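Phosphoribosylaminoimidazole carboxylase (Bombyx mori, PDB 4JA0) probably catalyses two steps of de novo purine biosynthesis, AIR carboxylation and SAICAR synthesis, with both activities carried on one bifunctional PAICS chain. Local coordinates at residues C94-I99 against K194-V199; I99-R104 against K170-I175; Q147-K152 against I160-V165; Q62-V67 against A208-S213; L37-I42 against T87-K92. All blocks are in the same frame, centred on the assembly; numbering follows the deposited sequence.

Contact 1: residues C94-I99 against K194-V199; sequences CEMIPI and KIEFGV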
# COMPACT_ATOMS: atom_id res chain seq x y z
N CYS A 94 18.25 -54.65 12.49
CA CYS A 94 18.89 -53.45 13.04
C CYS A 94 19.47 -53.63 14.45
O CYS A 94 18.98 -54.47 15.21
CB CYS A 94 17.91 -52.27 12.99
SG CYS A 94 16.42 -52.48 13.95
N GLU A 95 20.50 -52.85 14.79
CA GLU A 95 21.12 -52.98 16.12
C GLU A 95 20.39 -52.18 17.19
O GLU A 95 20.26 -50.96 17.10
CB GLU A 95 22.60 -52.57 16.11
CG GLU A 95 23.48 -53.40 15.18
CD GLU A 95 24.96 -53.10 15.33
OE1 GLU A 95 25.32 -52.14 16.04
OE2 GLU A 95 25.77 -53.83 14.72
N MET A 96 19.95 -52.87 18.23
CA MET A 96 19.09 -52.26 19.22
C MET A 96 19.83 -51.30 20.15
O MET A 96 20.97 -51.55 20.55
CB MET A 96 18.39 -53.34 20.04
CG MET A 96 17.61 -54.31 19.21
SD MET A 96 16.22 -53.54 18.36
CE MET A 96 15.13 -53.12 19.72
N ILE A 97 19.16 -50.19 20.47
CA ILE A 97 19.62 -49.31 21.52
C ILE A 97 19.08 -49.92 22.80
O ILE A 97 17.87 -50.13 22.93
CB ILE A 97 19.05 -47.86 21.40
CG1 ILE A 97 18.97 -47.37 19.95
CG2 ILE A 97 19.83 -46.89 22.28
CD1 ILE A 97 20.24 -47.46 19.21
N PRO A 98 19.96 -50.21 23.76
CA PRO A 98 19.56 -50.85 25.02
C PRO A 98 18.86 -49.89 25.98
O PRO A 98 19.25 -49.81 27.15
CB PRO A 98 20.90 -51.29 25.61
CG PRO A 98 21.89 -50.32 25.08
CD PRO A 98 21.41 -49.95 23.70
N ILE A 99 17.86 -49.17 25.50
CA ILE A 99 17.05 -48.30 26.34
C ILE A 99 15.60 -48.70 26.19
O ILE A 99 15.11 -48.90 25.07
CB ILE A 99 17.15 -46.83 25.94
CG1 ILE A 99 18.62 -46.39 25.88
CG2 ILE A 99 16.33 -45.95 26.89
CD1 ILE A 99 19.30 -46.40 27.23
N LYS A 194 5.80 -48.92 26.89
CA LYS A 194 7.25 -49.07 26.74
C LYS A 194 7.55 -49.54 25.32
O LYS A 194 6.90 -50.47 24.82
CB LYS A 194 7.81 -50.07 27.76
N ILE A 195 8.52 -48.91 24.68
CA ILE A 195 8.92 -49.33 23.36
C ILE A 195 10.43 -49.35 23.34
O ILE A 195 11.06 -48.87 24.28
CB ILE A 195 8.41 -48.38 22.26
CG1 ILE A 195 8.85 -46.95 22.56
CG2 ILE A 195 6.92 -48.44 22.16
CD1 ILE A 195 8.39 -45.94 21.52
N GLU A 196 11.01 -49.89 22.27
CA GLU A 196 12.46 -49.94 22.11
C GLU A 196 12.84 -49.59 20.67
O GLU A 196 12.10 -49.88 19.74
CB GLU A 196 12.98 -51.31 22.51
CG GLU A 196 12.95 -51.56 24.03
CD GLU A 196 13.27 -53.02 24.43
OE1 GLU A 196 13.91 -53.74 23.63
OE2 GLU A 196 12.85 -53.44 25.54
N PHE A 197 14.01 -48.98 20.47
CA PHE A 197 14.46 -48.57 19.14
C PHE A 197 15.73 -49.32 18.72
O PHE A 197 16.47 -49.85 19.56
CB PHE A 197 14.78 -47.07 19.09
CG PHE A 197 13.57 -46.17 19.20
CD1 PHE A 197 13.22 -45.58 20.42
CD2 PHE A 197 12.82 -45.86 18.07
CE1 PHE A 197 12.12 -44.73 20.50
CE2 PHE A 197 11.74 -45.01 18.15
CZ PHE A 197 11.38 -44.45 19.36
N GLY A 198 15.98 -49.35 17.41
CA GLY A 198 17.21 -49.93 16.88
C GLY A 198 17.69 -49.06 15.74
O GLY A 198 16.95 -48.19 15.28
N VAL A 199 18.92 -49.28 15.28
CA VAL A 199 19.47 -48.51 14.15
C VAL A 199 19.67 -49.47 12.98
O VAL A 199 20.34 -50.51 13.12
CB VAL A 199 20.82 -47.81 14.52
CG1 VAL A 199 21.36 -47.03 13.34
CG2 VAL A 199 20.64 -46.91 15.73
O HOH W 1 15.77 -48.23 22.46
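Glu95 and Met96 pair with Val199 and Gly198 in an antiparallel ladder, where strand 94-96 joins strand 188-200 in a sheet of the SAICAR synthetase part. Glu95 and Val199 are a hydrogen-bonded pair. Glu95 N donates to Val199 O at 2.9 Å. Val199 N returns a bond to Glu95 O at 2.8 Å. Ile97 N extends the ladder to Phe197 O at 2.9 Å. Met96 stands across from Gly198 as a non-hydrogen-bonded pair. Its chain bends at chi2 and again at chi3 (-68°), which sets CE 3.5 Å from Phe197 O. The Met96 side chain crosses that of Glu196 at about a right angle. The Ile97 side chain crosses that of Val199 at a slant, with CD1 3.5 Å from Val199 CG2. Pro98 then centres an inverse gamma turn, and water 1 lies between the segments. It accepts from Phe197 N at 2.8 Å and is also 2.8 Å from Ile99 O. Val199 O has a second donor, Asn156 ND2. The polar grip is thus mainly main chain to main chain, passing to water where the direct ladder stops, while the isoleucine and valine add an apolar contact.

Contact 2: residues I99-R104 against K170-I175; sequences IEWVTR and KATILI. With SO4 (sulfate ion), chain J.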
# COMPACT_ATOMS: atom_id res chain seq x y z
N ILE A 99 17.86 -49.17 25.50
CA ILE A 99 17.05 -48.30 26.34
C ILE A 99 15.60 -48.70 26.19
O ILE A 99 15.11 -48.90 25.07
CB ILE A 99 17.15 -46.83 25.94
CG1 ILE A 99 18.62 -46.39 25.88
CG2 ILE A 99 16.33 -45.95 26.89
CD1 ILE A 99 19.30 -46.40 27.23
N GLU A 100 14.89 -48.82 27.30
CA GLU A 100 13.44 -48.88 27.26
C GLU A 100 12.87 -47.46 27.35
O GLU A 100 13.11 -46.74 28.32
CB GLU A 100 12.90 -49.77 28.37
CG GLU A 100 13.20 -51.24 28.16
CD GLU A 100 12.76 -52.10 29.33
OE1 GLU A 100 12.21 -51.52 30.30
OE2 GLU A 100 12.96 -53.33 29.27
N TRP A 101 12.12 -47.06 26.32
CA TRP A 101 11.50 -45.74 26.28
C TRP A 101 10.06 -45.80 26.78
O TRP A 101 9.20 -46.43 26.16
CB TRP A 101 11.58 -45.15 24.87
CG TRP A 101 12.97 -45.08 24.36
CD1 TRP A 101 13.72 -46.11 23.86
CD2 TRP A 101 13.83 -43.92 24.35
NE1 TRP A 101 14.98 -45.65 23.51
CE2 TRP A 101 15.06 -44.32 23.80
CE3 TRP A 101 13.65 -42.59 24.73
CZ2 TRP A 101 16.13 -43.42 23.64
CZ3 TRP A 101 14.71 -41.71 24.56
CH2 TRP A 101 15.93 -42.12 24.02
N VAL A 102 9.81 -45.19 27.94
CA VAL A 102 8.53 -45.32 28.63
C VAL A 102 7.76 -44.01 28.63
O VAL A 102 8.34 -42.94 28.80
CB VAL A 102 8.74 -45.79 30.11
CG1 VAL A 102 7.44 -45.78 30.85
CG2 VAL A 102 9.35 -47.16 30.15
N THR A 103 6.46 -44.07 28.36
CA THR A 103 5.59 -42.88 28.38
C THR A 103 4.42 -43.12 29.32
O THR A 103 3.83 -44.19 29.30
CB THR A 103 5.02 -42.52 26.98
OG1 THR A 103 6.08 -42.54 26.02
CG2 THR A 103 4.47 -41.13 26.98
N ARG A 104 4.07 -42.10 30.11
CA ARG A 104 2.94 -42.17 31.03
C ARG A 104 1.99 -41.01 30.83
O ARG A 104 2.43 -39.89 30.63
CB ARG A 104 3.43 -42.10 32.47
CG ARG A 104 4.61 -42.97 32.74
CD ARG A 104 5.08 -42.78 34.16
NE ARG A 104 6.36 -43.43 34.37
CZ ARG A 104 6.49 -44.71 34.70
NH1 ARG A 104 5.41 -45.48 34.87
NH2 ARG A 104 7.70 -45.22 34.87
N LYS A 170 10.80 -37.57 21.25
CA LYS A 170 9.66 -37.06 20.52
C LYS A 170 8.86 -38.19 19.89
O LYS A 170 7.62 -38.17 19.92
CB LYS A 170 10.10 -36.03 19.48
CG LYS A 170 10.57 -34.68 20.07
CD LYS A 170 10.80 -33.68 18.97
CE LYS A 170 12.07 -34.00 18.24
NZ LYS A 170 12.23 -33.26 16.95
N ALA A 171 9.55 -39.20 19.38
CA ALA A 171 8.87 -40.33 18.75
C ALA A 171 8.08 -41.15 19.75
O ALA A 171 6.96 -41.57 19.47
CB ALA A 171 9.86 -41.22 18.02
N THR A 172 8.65 -41.37 20.92
CA THR A 172 8.01 -42.17 21.94
C THR A 172 6.72 -41.49 22.40
O THR A 172 5.67 -42.13 22.49
CB THR A 172 8.95 -42.42 23.16
OG1 THR A 172 10.18 -43.01 22.70
CG2 THR A 172 8.31 -43.33 24.21
N ILE A 173 6.78 -40.20 22.66
CA ILE A 173 5.58 -39.48 23.06
C ILE A 173 4.53 -39.56 21.97
O ILE A 173 3.35 -39.77 22.26
CB ILE A 173 5.88 -38.01 23.37
CG1 ILE A 173 6.90 -37.92 24.50
CG2 ILE A 173 4.60 -37.28 23.73
CD1 ILE A 173 7.38 -36.51 24.76
N LEU A 174 4.96 -39.44 20.72
CA LEU A 174 4.05 -39.45 19.57
C LEU A 174 3.31 -40.78 19.40
O LEU A 174 2.10 -40.79 19.18
CB LEU A 174 4.84 -39.13 18.30
CG LEU A 174 4.07 -38.98 17.00
CD1 LEU A 174 2.85 -38.15 17.26
CD2 LEU A 174 4.93 -38.29 15.98
N ILE A 175 4.04 -41.88 19.53
CA ILE A 175 3.48 -43.23 19.42
C ILE A 175 2.47 -43.49 20.52
O ILE A 175 1.42 -44.08 20.29
CB ILE A 175 4.60 -44.28 19.47
CG1 ILE A 175 5.37 -44.27 18.16
CG2 ILE A 175 4.06 -45.67 19.79
CD1 ILE A 175 6.72 -44.94 18.27
S SO4 J . 6.38 -49.13 35.86
O1 SO4 J . 6.20 -50.42 36.53
O2 SO4 J . 5.79 -48.13 36.74
O3 SO4 J . 7.81 -48.86 35.65
O4 SO4 J . 5.69 -49.10 34.57
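In Thr172, chi1 of -55° sets OG1 beside the backbone N, near Trp101, and leaves CG2 anti to that N, by Thr103. Thr103 has the same form (chi1 -47°), with its OG1 beside the backbone N and close to the Thr172 methyl. The setting is a helix packed on an antiparallel sheet: helix 162-183 lies over strand 100-104 in the SAICAR synthetase part. The axes of strand 100-104 and helix segment 170-175 approach to 8.3 Å, with 48° between their directions. No hydrogen bond joins the two segments. Thr172 is wedged between the two strand residues that point at the helix. Its OG1 lies 3.4 Å from Trp101 CB, and the two side chains cross at about a right angle. That hydroxyl is bonded to Met168 O, inside its own helix. Thr172 CG2 is modelled 3.0 Å from Thr103 OG1, too close to read literally at this resolution, and the side chains slide past in opposite directions. The Trp101 ring has Ile99 CG2 on one face, 3.6 Å above the plane and toward the rim. Phe197 of the neighbouring strand 188-200 meets the same ring edge-to-face. Val102 points away from the helix, its CG1 4.0 Å above the centre of the Arg104 guanidinium. Arg104 NE makes a salt bridge with Glu130 OE1, and NH1 faces a sulfate ion. The ion, probably from the crystallisation liquor, is also bonded by Ser110 N. Its sulfur lies at the guanidinium edge, in plane, and Arg104 NH1 donates to its O2 at 3.3 Å.

Contact 3: residues Q147-K152 against I160-V165; sequences QIISAK and IGRDEV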
# COMPACT_ATOMS: atom_id res chain seq x y z
N GLN A 147 22.82 -39.11 30.82
CA GLN A 147 23.46 -40.43 30.95
C GLN A 147 23.53 -41.16 29.61
O GLN A 147 24.56 -41.75 29.26
CB GLN A 147 22.75 -41.28 32.00
CG GLN A 147 23.01 -40.81 33.42
CD GLN A 147 22.25 -41.61 34.46
OE1 GLN A 147 21.06 -41.36 34.69
NE2 GLN A 147 22.93 -42.53 35.14
N ILE A 148 22.45 -41.10 28.84
CA ILE A 148 22.46 -41.75 27.55
C ILE A 148 23.51 -41.13 26.63
O ILE A 148 24.27 -41.84 25.97
CB ILE A 148 21.08 -41.68 26.89
CG1 ILE A 148 20.06 -42.34 27.83
CG2 ILE A 148 21.12 -42.33 25.53
CD1 ILE A 148 18.63 -42.41 27.29
N ILE A 149 23.62 -39.80 26.63
CA ILE A 149 24.59 -39.14 25.78
C ILE A 149 26.03 -39.41 26.22
O ILE A 149 26.90 -39.70 25.40
CB ILE A 149 24.32 -37.60 25.68
CG1 ILE A 149 23.29 -37.31 24.59
CG2 ILE A 149 25.58 -36.82 25.36
CD1 ILE A 149 21.88 -37.41 25.06
N SER A 150 26.29 -39.34 27.52
CA SER A 150 27.64 -39.55 27.99
C SER A 150 28.06 -41.01 27.82
O SER A 150 29.24 -41.32 27.74
CB SER A 150 27.79 -39.08 29.44
OG SER A 150 27.60 -37.66 29.56
N ALA A 151 27.08 -41.90 27.65
CA ALA A 151 27.35 -43.32 27.48
C ALA A 151 27.99 -43.61 26.12
O ALA A 151 28.62 -44.65 25.93
CB ALA A 151 26.07 -44.10 27.60
N LYS A 152 27.80 -42.67 25.19
CA LYS A 152 28.35 -42.76 23.85
C LYS A 152 28.09 -44.10 23.14
O LYS A 152 29.04 -44.74 22.68
CB LYS A 152 29.85 -42.43 23.87
CG LYS A 152 30.12 -40.93 23.96
CD LYS A 152 31.58 -40.64 24.25
CE LYS A 152 31.82 -39.14 24.45
NZ LYS A 152 33.24 -38.85 24.82
N ILE A 160 24.86 -42.13 19.04
CA ILE A 160 23.67 -41.53 19.65
C ILE A 160 23.98 -40.32 20.51
O ILE A 160 24.46 -40.46 21.65
CB ILE A 160 22.91 -42.56 20.52
CG1 ILE A 160 22.43 -43.72 19.67
CG2 ILE A 160 21.74 -41.90 21.25
CD1 ILE A 160 21.14 -44.27 20.15
N GLY A 161 23.72 -39.14 19.96
CA GLY A 161 23.90 -37.89 20.69
C GLY A 161 22.54 -37.29 21.02
O GLY A 161 21.50 -37.92 20.79
N ARG A 162 22.54 -36.05 21.49
CA ARG A 162 21.31 -35.40 21.92
C ARG A 162 20.27 -35.32 20.77
O ARG A 162 19.07 -35.41 20.99
CB ARG A 162 21.61 -34.02 22.51
CG ARG A 162 20.43 -33.33 23.14
CD ARG A 162 19.96 -34.02 24.41
NE ARG A 162 20.99 -34.06 25.46
CZ ARG A 162 20.75 -33.92 26.76
NH1 ARG A 162 19.52 -33.70 27.20
NH2 ARG A 162 21.75 -33.97 27.64
N ASP A 163 20.74 -35.21 19.53
CA ASP A 163 19.82 -35.15 18.42
C ASP A 163 19.05 -36.47 18.30
O ASP A 163 17.83 -36.49 18.16
CB ASP A 163 20.57 -34.79 17.12
CG ASP A 163 20.92 -33.30 17.03
OD1 ASP A 163 20.14 -32.49 17.59
OD2 ASP A 163 21.99 -32.95 16.46
N GLU A 164 19.77 -37.57 18.42
CA GLU A 164 19.15 -38.88 18.33
C GLU A 164 18.24 -39.13 19.53
O GLU A 164 17.14 -39.64 19.39
CB GLU A 164 20.22 -39.96 18.23
CG GLU A 164 20.90 -40.01 16.87
CD GLU A 164 21.81 -38.81 16.58
OE1 GLU A 164 21.93 -38.43 15.39
OE2 GLU A 164 22.40 -38.24 17.54
N VAL A 165 18.69 -38.72 20.71
CA VAL A 165 17.84 -38.81 21.89
C VAL A 165 16.62 -37.90 21.77
O VAL A 165 15.52 -38.28 22.17
CB VAL A 165 18.64 -38.53 23.17
CG1 VAL A 165 17.72 -38.25 24.36
CG2 VAL A 165 19.59 -39.70 23.45
O HOH W 2 24.94 -42.53 23.56
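Ile149 lies across Arg162 at about a right angle, with its outer carbons against the first turn of the second helix. Its chi2 of 86° places CD1 3.5 Å from Arg162 NE. The guanidinium meets this methyl obliquely. One carbon back, Ile149 CG1 is 3.4 Å from the backbone N of Arg162. The Arg162 chain starts with CG anti to the backbone N, then bends at chi2 (69°) and chi3 (60°), which brings NE to the Ile149 methyl. Ile149 also crosses Val165 obliquely, its CD1 lying 3.6 Å from Val165 CG2. The same valine methyl is 3.7 Å from Ile148 CG2, so Val165 meets both isoleucines with one branch. Ile148 CG2 lies 4.3 Å from Ile160 CG2 on the more buried side. The two segments are the end of the short helix 145-150 and the start of helix 162-183, joined by strands 154-155 and 158-159. Gly161 is the N-cap of the long helix. Its N donates to Glu164 OE2 at 2.9 Å, on the anti side of the carboxylate. This is the one half of a capping box that a glycine, with no side chain, can make. Lys152 takes positive phi as the chain leaves the first helix. Water 2 spans the gap between the backbones, donating to Ile148 O at 2.6 Å and to Ile160 O at 2.9 Å. A second subunit reaches this region: its Pro116 O accepts from Gln147 NE2, and its Phe122 packs on Arg162.

Contact 4: residues Q62-V67 against A208-S213; sequences QTNAKV and ADVIDS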
# COMPACT_ATOMS: atom_id res chain seq x y z
N GLN A 62 -0.23 -61.36 17.04
CA GLN A 62 -1.32 -60.65 16.40
C GLN A 62 -1.52 -59.26 16.99
O GLN A 62 -1.74 -58.30 16.25
CB GLN A 62 -2.62 -61.44 16.48
CG GLN A 62 -2.64 -62.71 15.65
CD GLN A 62 -3.95 -63.44 15.80
OE1 GLN A 62 -4.37 -63.77 16.92
NE2 GLN A 62 -4.60 -63.72 14.68
N THR A 63 -1.40 -59.14 18.31
CA THR A 63 -1.56 -57.85 18.96
C THR A 63 -0.52 -56.91 18.36
O THR A 63 -0.83 -55.83 17.86
CB THR A 63 -1.34 -57.93 20.48
OG1 THR A 63 -2.24 -58.88 21.07
CG2 THR A 63 -1.51 -56.54 21.12
N ASN A 64 0.71 -57.39 18.36
CA ASN A 64 1.83 -56.63 17.85
C ASN A 64 1.70 -56.18 16.40
O ASN A 64 1.90 -55.02 16.09
CB ASN A 64 3.06 -57.51 17.97
CG ASN A 64 4.29 -56.73 17.88
OD1 ASN A 64 4.41 -55.69 18.53
ND2 ASN A 64 5.20 -57.17 17.04
N ALA A 65 1.40 -57.12 15.51
CA ALA A 65 1.30 -56.85 14.09
C ALA A 65 0.27 -55.78 13.80
O ALA A 65 0.41 -54.96 12.87
CB ALA A 65 0.97 -58.12 13.33
N LYS A 66 -0.79 -55.79 14.60
CA LYS A 66 -1.88 -54.85 14.44
C LYS A 66 -1.42 -53.44 14.82
O LYS A 66 -1.66 -52.48 14.07
CB LYS A 66 -3.09 -55.31 15.27
N VAL A 67 -0.73 -53.33 15.95
CA VAL A 67 -0.21 -52.05 16.41
C VAL A 67 0.74 -51.47 15.38
O VAL A 67 0.59 -50.32 14.99
CB VAL A 67 0.49 -52.20 17.79
CG1 VAL A 67 1.32 -50.96 18.14
CG2 VAL A 67 -0.52 -52.51 18.88
N ALA A 208 11.37 -50.70 16.90
CA ALA A 208 11.85 -52.01 16.50
C ALA A 208 11.56 -53.22 17.36
O ALA A 208 11.86 -54.35 16.95
CB ALA A 208 13.34 -51.91 16.27
N ASP A 209 10.97 -53.04 18.53
CA ASP A 209 10.78 -54.21 19.39
C ASP A 209 9.45 -54.90 19.11
O ASP A 209 9.23 -55.45 18.03
CB ASP A 209 10.92 -53.84 20.88
CG ASP A 209 11.00 -55.07 21.79
OD1 ASP A 209 10.79 -54.92 23.02
OD2 ASP A 209 11.27 -56.18 21.27
N VAL A 210 8.59 -54.88 20.11
CA VAL A 210 7.33 -55.57 20.11
C VAL A 210 6.42 -54.72 20.99
O VAL A 210 6.80 -54.35 22.09
CB VAL A 210 7.48 -56.96 20.69
CG1 VAL A 210 6.19 -57.41 21.34
CG2 VAL A 210 7.92 -57.93 19.61
N ILE A 211 5.23 -54.39 20.51
CA ILE A 211 4.29 -53.71 21.37
C ILE A 211 3.08 -54.62 21.50
O ILE A 211 2.32 -54.78 20.55
CB ILE A 211 3.91 -52.31 20.83
CG1 ILE A 211 5.16 -51.52 20.42
CG2 ILE A 211 3.10 -51.52 21.85
CD1 ILE A 211 4.87 -50.16 19.81
N ASP A 212 2.92 -55.25 22.66
CA ASP A 212 1.76 -56.10 22.92
C ASP A 212 1.17 -55.79 24.30
O ASP A 212 1.42 -54.70 24.83
CB ASP A 212 2.10 -57.60 22.79
CG ASP A 212 3.23 -58.04 23.72
OD1 ASP A 212 3.38 -57.42 24.79
OD2 ASP A 212 3.93 -59.05 23.42
N SER A 213 0.41 -56.71 24.89
CA SER A 213 -0.15 -56.48 26.22
C SER A 213 0.88 -56.55 27.32
O SER A 213 0.55 -56.29 28.48
CB SER A 213 -1.31 -57.41 26.54
OG SER A 213 -2.45 -57.09 25.76
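Asn64, in helix 57-74, and Asp212, in an irregular loop, bring the backbones nearest, with their CA atoms 5.1 Å apart. Asn64 CG is anti to the backbone N (chi1 -162°), on the loop's side. Asn64 OD1 accepts from Ile211 N, with the donor tilted 27° from the carbonyl plane; the modelled length of 2.5 Å is shorter than usual and doubtful. A CA-H...O contact lies beside it, Asn64 CA to Ile211 O at 3.3 Å. Val210 crosses the Asn64 side chain at about a right angle and touches it with both branches. Its CG1 is 3.7 Å from Asn64 OD1, and its CG2 is 3.8 Å from Asn64 ND2. One helical turn on, Val67 CG1 packs 4.0 Å from Ile211 CB. A turn earlier than Val67, Thr63 CG2 rests 3.8 Å from Asp212 CA, while the Thr63 hydroxyl bonds to Ile59 O. The Asp212 carboxylate has partners on both sides: OD1 accepts from Asp214 N in its own loop, and OD2 has a weak bond with Ser60 OG of the helix. The loop runs between strands 205-207 and 216-220. The Asp209 side chain, close to acidic Glu196, is about 5 Å from a sulfate, probably from the crystallisation liquor, though such ions often mark pockets. The helix thus holds the loop through an asparagine bonded to a main-chain N-H, and the Asp212 to Asp214 bond closes an Asx turn.

Contact 5: residues L37-I42 against T87-K92; sequences LNKDRI and TAFLSK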
# COMPACT_ATOMS: atom_id res chain seq x y z
N LEU A 37 11.33 -62.74 13.93
CA LEU A 37 11.11 -62.70 15.37
C LEU A 37 10.07 -63.73 15.70
O LEU A 37 9.01 -63.76 15.08
CB LEU A 37 10.70 -61.30 15.86
CG LEU A 37 10.65 -61.08 17.39
CD1 LEU A 37 11.00 -59.65 17.79
CD2 LEU A 37 9.27 -61.44 17.95
N ASN A 38 10.40 -64.60 16.64
CA ASN A 38 9.52 -65.70 17.04
C ASN A 38 9.07 -65.54 18.49
O ASN A 38 9.91 -65.58 19.40
CB ASN A 38 10.25 -67.03 16.86
CG ASN A 38 9.31 -68.20 16.74
OD1 ASN A 38 8.09 -68.05 16.65
ND2 ASN A 38 9.89 -69.40 16.76
N LYS A 39 7.78 -65.35 18.73
CA LYS A 39 7.31 -65.20 20.11
C LYS A 39 7.05 -66.55 20.80
O LYS A 39 6.48 -67.46 20.20
CB LYS A 39 6.08 -64.29 20.18
CG LYS A 39 6.45 -62.81 20.41
CD LYS A 39 5.38 -61.88 19.89
CE LYS A 39 5.56 -61.61 18.40
NZ LYS A 39 5.67 -62.85 17.56
N ASP A 40 7.45 -66.65 22.06
CA ASP A 40 7.36 -67.90 22.82
C ASP A 40 6.19 -67.86 23.79
O ASP A 40 5.77 -66.78 24.21
CB ASP A 40 8.66 -68.16 23.58
N ARG A 41 5.67 -69.03 24.15
CA ARG A 41 4.48 -69.09 24.99
C ARG A 41 4.79 -69.00 26.48
O ARG A 41 4.36 -69.85 27.27
CB ARG A 41 3.65 -70.36 24.72
CG ARG A 41 2.53 -70.21 23.66
CD ARG A 41 1.94 -71.56 23.24
NE ARG A 41 2.87 -72.44 22.55
CZ ARG A 41 2.98 -72.52 21.22
NH1 ARG A 41 2.18 -71.80 20.44
NH2 ARG A 41 3.87 -73.34 20.67
N ILE A 42 5.55 -67.97 26.86
CA ILE A 42 5.91 -67.75 28.26
C ILE A 42 5.50 -66.34 28.70
O ILE A 42 5.44 -65.41 27.88
CB ILE A 42 7.42 -67.91 28.47
N THR A 87 2.74 -67.04 15.06
CA THR A 87 3.52 -66.75 16.25
C THR A 87 4.77 -65.93 15.96
O THR A 87 5.46 -65.48 16.88
CB THR A 87 3.96 -68.06 16.92
OG1 THR A 87 4.45 -68.95 15.91
CG2 THR A 87 2.78 -68.71 17.63
N ALA A 88 5.04 -65.70 14.67
CA ALA A 88 6.26 -65.00 14.26
C ALA A 88 6.02 -63.89 13.24
O ALA A 88 4.98 -63.85 12.58
CB ALA A 88 7.28 -66.02 13.72
N PHE A 89 6.97 -62.97 13.13
CA PHE A 89 6.92 -61.94 12.10
C PHE A 89 8.29 -61.56 11.53
O PHE A 89 9.33 -61.76 12.17
CB PHE A 89 6.19 -60.69 12.59
CG PHE A 89 6.94 -59.91 13.64
CD1 PHE A 89 7.96 -59.03 13.28
CD2 PHE A 89 6.60 -60.02 14.98
CE1 PHE A 89 8.65 -58.30 14.23
CE2 PHE A 89 7.28 -59.30 15.94
CZ PHE A 89 8.30 -58.44 15.56
N LEU A 90 8.26 -60.95 10.35
CA LEU A 90 9.46 -60.47 9.68
C LEU A 90 9.74 -59.03 9.99
O LEU A 90 8.87 -58.16 9.89
CB LEU A 90 9.32 -60.63 8.17
CG LEU A 90 9.32 -62.12 7.84
CD1 LEU A 90 8.81 -62.40 6.44
CD2 LEU A 90 10.74 -62.64 8.04
N SER A 91 10.99 -58.78 10.34
CA SER A 91 11.45 -57.49 10.80
C SER A 91 12.66 -57.07 9.98
O SER A 91 13.47 -57.91 9.58
CB SER A 91 11.81 -57.60 12.29
OG SER A 91 12.53 -56.47 12.76
N LYS A 92 12.79 -55.77 9.74
CA LYS A 92 14.01 -55.24 9.14
C LYS A 92 15.13 -55.36 10.18
O LYS A 92 14.95 -54.98 11.34
CB LYS A 92 13.80 -53.79 8.67
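Leu37 and Phe89 are joined by two backbone hydrogen bonds, Leu37 N to Phe89 O at 2.8 Å and Phe89 N to Leu37 O at 2.9 Å. The first is almost straight, 179° at the hydrogen. They form an antiparallel hydrogen-bonded pair between strands 36-43 and 88-91, in the antiparallel sheet of the N-terminal strands, within the SAICAR synthetase region. Lys39 N extends the ladder to Thr87 O at 3.0 Å. Between these lies the non-hydrogen-bonded pair of Asn38 and Ala88, where Asn38 OD1 is 3.7 Å from Ala88 CB. The Lys39 chain bends at chi3 and chi4, and its NZ is hydrogen-bonded to Asn61 OD1 of helix 57-74. Asn61 ND2 also bonds to Ala88 O, which ties that helix to both strands. On the face that carries Leu37 and Phe89, the two side chains lie side by side and point the same way. Leu37 CB sits over one face of the ring, 4.0 Å from its centroid and 19° off the normal, a CH-pi contact. Leu37 CD2 comes 3.5 Å from Phe89 CE2. Phe80 meets the ring edge-to-face, and Val210 packs on both residues. Lys39 crosses Phe89 at about a right angle, with its CE at the ring edge, 3.8 Å from Phe89 CE2.

Overall arrangement
All five contacts lie in the SAICAR synthetase region. Contact 5 joins two of the N-terminal strands. Contacts 1 and 2 share Ile99 and meet in the second antiparallel sheet, where strands 100-104 and 188-200 are neighbours; their centres are 12 Å apart. Contacts 2 and 3 both use helix 162-183. Along the chain contact 3 is nested within contact 2, contact 2 within contact 1, and contact 1 within contact 4. Contact 5 crosses contact 4, with centres 10 Å apart. Contact 4 links the two strand systems: its loop 208-213 follows strand 205-207 of the second, while Asn64 and Val210 pack on Phe89 of the first. Contact 3, 29 Å from contact 5 between centres, lies near a second subunit.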